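Local structure of prolyl 4-hydroxylase alpha subunit Fe(2+) 2OG dioxygenase domain-containing protein (Burkholderia ambifaria, 3W20) at the interface of chains A and B. The protein acts as an N-substituted L-amino acid dioxygenase, with a double-stranded beta-helix fold that binds 2-oxoglutarate beside a metal site, occupied here by zinc and probably by iron(II) in catalysis. Coordinates in Å, arbitrary orientation; residue numbers count along the deposited sequence, not the author numbering. Chains: chain A/B, Putative uncharacterized protein.

Contact 1: the interface of chains A and B. Residues chain A 98, 101-102; chain B 98, 101-102, 105.
A:Cys101 and B:Cys101 form an interchain disulfide, with an SG to SG distance of 2.1 Å. The CB-SG-SG-CB torsion measured from the coordinates is about -90°, a left-handed bridge close to the relaxed value for a disulfide. The two halves depart from exact two-fold symmetry: SG of B:Cys101 stands anti to its own backbone N, whereas SG of A:Cys101 is turned well away from that staggered position (chi1 144°). The same asymmetry shows in the backbone packing, because the carbonyl O of A:Gly98 comes to 3.4 Å from B:Cys101 SG, while the O of B:Gly98 stays 4.2 Å from A:Cys101 SG.

The ionic contact is a two-pronged salt bridge. A:Arg102 presents the NH1 and NH2 end of its guanidinium to the carboxylate of B:Asp105, with NH1 to OD2 at 3.0 Å and NH2 to OD1 at 3.1 Å. The first bond is nearly straight and lies in the guanidinium plane on the syn side of OD2; the second meets OD1 from above the carboxylate. The two planes are 46° apart, in keeping with this unequal fit.

Apolar packing is supplied by the stem of A:Arg102. Bent at chi2, it runs past the disulfide, with CG 4.1 Å from B:Cys101 SG. B:Arg102 adopts another conformation and hides little surface against chain A.

All of these residues lie on helix 87-107. Positions 98, 101, 102 and 105 are spaced to share one helical face, so the helix of each subunit packs here against its copy.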
loop_
_atom_site.group_PDB
_atom_site.type_symbol
_atom_site.label_atom_id
_atom_site.label_comp_id
_atom_site.label_asym_id
_atom_site.label_seq_id
_atom_site.Cartn_x
_atom_site.Cartn_y
_atom_site.Cartn_z
ATOM N N GLY A 98 1.485 -1.534 2.640
ATOM C CA GLY A 98 1.607 -0.922 4.000
ATOM C C GLY A 98 2.458 -1.842 4.874
ATOM O O GLY A 98 3.345 -1.405 5.645
ATOM N N CYS A 101 6.522 -2.161 3.989
ATOM C CA CYS A 101 7.348 -1.150 4.516
ATOM C C CYS A 101 7.719 -1.386 6.004
ATOM O O CYS A 101 8.846 -1.114 6.361
ATOM C CB CYS A 101 6.783 0.214 4.138
ATOM S SG CYS A 101 6.974 1.482 5.417
ATOM N N ARG A 102 6.821 -1.966 6.812
ATOM C CA ARG A 102 7.084 -2.261 8.239
ATOM C C ARG A 102 8.138 -3.360 8.314
ATOM O O ARG A 102 9.015 -3.350 9.142
ATOM C CB ARG A 102 5.819 -2.734 8.985
ATOM C CG ARG A 102 4.785 -1.641 9.288
ATOM C CD ARG A 102 5.358 -0.564 10.205
ATOM N NE ARG A 102 4.717 0.761 10.081
ATOM C CZ ARG A 102 5.127 1.852 10.732
ATOM N NH1 ARG A 102 6.170 1.756 11.566
ATOM N NH2 ARG A 102 4.507 3.039 10.561
ATOM N N GLY B 98 2.053 2.948 0.978
ATOM C CA GLY B 98 3.511 2.837 1.174
ATOM C C GLY B 98 4.196 4.064 1.739
ATOM O O GLY B 98 5.014 3.946 2.679
ATOM N N CYS B 101 3.118 4.610 5.547
ATOM C CA CYS B 101 3.939 3.728 6.366
ATOM C C CYS B 101 5.300 4.430 6.636
ATOM O O CYS B 101 5.803 4.381 7.769
ATOM C CB CYS B 101 4.100 2.422 5.611
ATOM S SG CYS B 101 5.211 1.263 6.487
ATOM N N ARG B 102 5.881 5.064 5.613
ATOM C CA ARG B 102 7.188 5.728 5.728
ATOM C C ARG B 102 7.134 6.937 6.684
ATOM O O ARG B 102 7.995 7.107 7.558
ATOM C CB ARG B 102 7.659 6.184 4.348
ATOM C CG ARG B 102 9.048 6.831 4.282
ATOM C CD ARG B 102 9.378 7.224 2.839
ATOM N NE ARG B 102 9.520 6.032 1.983
ATOM C CZ ARG B 102 9.210 5.971 0.678
ATOM N NH1 ARG B 102 8.701 7.022 0.047
ATOM N NH2 ARG B 102 9.393 4.845 -0.006
ATOM N N ASP B 105 5.029 7.777 11.373
ATOM C CA ASP B 105 5.677 7.781 12.706
ATOM C C ASP B 105 6.199 9.186 13.094
ATOM O O ASP B 105 5.958 9.595 14.242
ATOM C CB ASP B 105 6.827 6.735 12.768
ATOM C CG ASP B 105 6.313 5.261 12.808
ATOM O OD1 ASP B 105 5.108 4.998 12.927
ATOM O OD2 ASP B 105 7.150 4.322 12.718
#

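Contact 2: the interface of chains A and B. Residues chain A 86, 167; chain B 86, 167.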
loop_
_atom_site.group_PDB
_atom_site.type_symbol
_atom_site.label_atom_id
_atom_site.label_comp_id
_atom_site.label_asym_id
_atom_site.label_seq_id
_atom_site.Cartn_x
_atom_site.Cartn_y
_atom_site.Cartn_z
ATOM N N GLY A 86 -11.167 -6.082 -7.967
ATOM C CA GLY A 86 -11.973 -4.845 -7.797
ATOM C C GLY A 86 -11.647 -4.117 -6.483
ATOM O O GLY A 86 -10.496 -3.933 -6.161
ATOM N N ASN A 167 -7.634 -4.430 -13.725
ATOM C CA ASN A 167 -7.161 -3.615 -12.594
ATOM C C ASN A 167 -5.821 -4.048 -12.008
ATOM O O ASN A 167 -5.240 -3.308 -11.242
ATOM C CB ASN A 167 -8.280 -3.661 -11.509
ATOM C CG ASN A 167 -9.548 -3.027 -12.005
ATOM O OD1 ASN A 167 -9.497 -2.000 -12.670
ATOM N ND2 ASN A 167 -10.694 -3.604 -11.663
ATOM N N GLY B 86 -9.304 2.264 -12.083
ATOM C CA GLY B 86 -8.815 0.995 -12.638
ATOM C C GLY B 86 -7.442 0.634 -12.116
ATOM O O GLY B 86 -7.168 0.763 -10.962
ATOM N N ASN B 167 -14.654 0.147 -7.628
ATOM C CA ASN B 167 -13.365 -0.278 -7.083
ATOM C C ASN B 167 -12.942 0.533 -5.857
ATOM O O ASN B 167 -11.930 0.233 -5.235
ATOM C CB ASN B 167 -12.289 -0.200 -8.161
ATOM C CG ASN B 167 -12.550 -1.184 -9.299
ATOM O OD1 ASN B 167 -12.954 -2.314 -9.053
ATOM N ND2 ASN B 167 -12.407 -0.727 -10.514
#
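The loop between strands 139-143 and 178-185, which also carries the metal ligands A:His155 and A:Asp157 of the HXD motif, brings A:Asn167 to the partner subunit. There it meets B:Gly86, the residue immediately before helix 87-107. The contact is made twice about the dimer two-fold, A:Asn167 against B:Gly86 and B:Asn167 against A:Gly86.

Each asparagine leads with its amide oxygen. OD1 of A:Asn167 approaches the backbone of B:Gly86, 3.4 Å from its carbonyl C, and OD1 of B:Asn167 lies at the same 3.4 Å from C of A:Gly86. The amide carbon follows behind: CG of B:Asn167 is 4.0 Å from CA of A:Gly86. These are packing contacts rather than hydrogen bonds, although the partly negative amide oxygen beside a carbonyl carbon may add a weak dipolar attraction. With no side chain on the glycine, the amide can lie directly against the main chain.

Between the two glycines the asparagines face each other from opposite directions. Their ND2 groups are 3.5 Å apart, and ND2 of A:Asn167 is 3.7 Å from OD1 of B:Asn167, a separation too long to count as a bond. The amide planes stand 79° apart, nearly perpendicular, so the groups neither stack nor pair in the manner of two coplanar amides. Both side chains have CG beside the backbone N and anti to the carbonyl carbon (chi1 -64° in A:Asn167), and their matching shapes support a closely two-fold patch.

The residues here hide 73 Å² in all, a modest part of a larger interface. In the fold the patch joins the entry to helix 87-107 of one subunit to the metal-site loop of the other.

The C-alpha centres of contact 1 and contact 2 are about 23 Å apart, yet helix 87-107 connects them: contact 1 uses its later part, and contact 2 the residue just before its first turn. Paired copies of this helix thus run along the dimer seam, held covalently at one place and touched by a loop of the partner at the other. The disulfide supports a genuine dimer, though the structure alone does not show whether it forms in the cell. Contact 2 places the partner against the loop that carries the metal ligands.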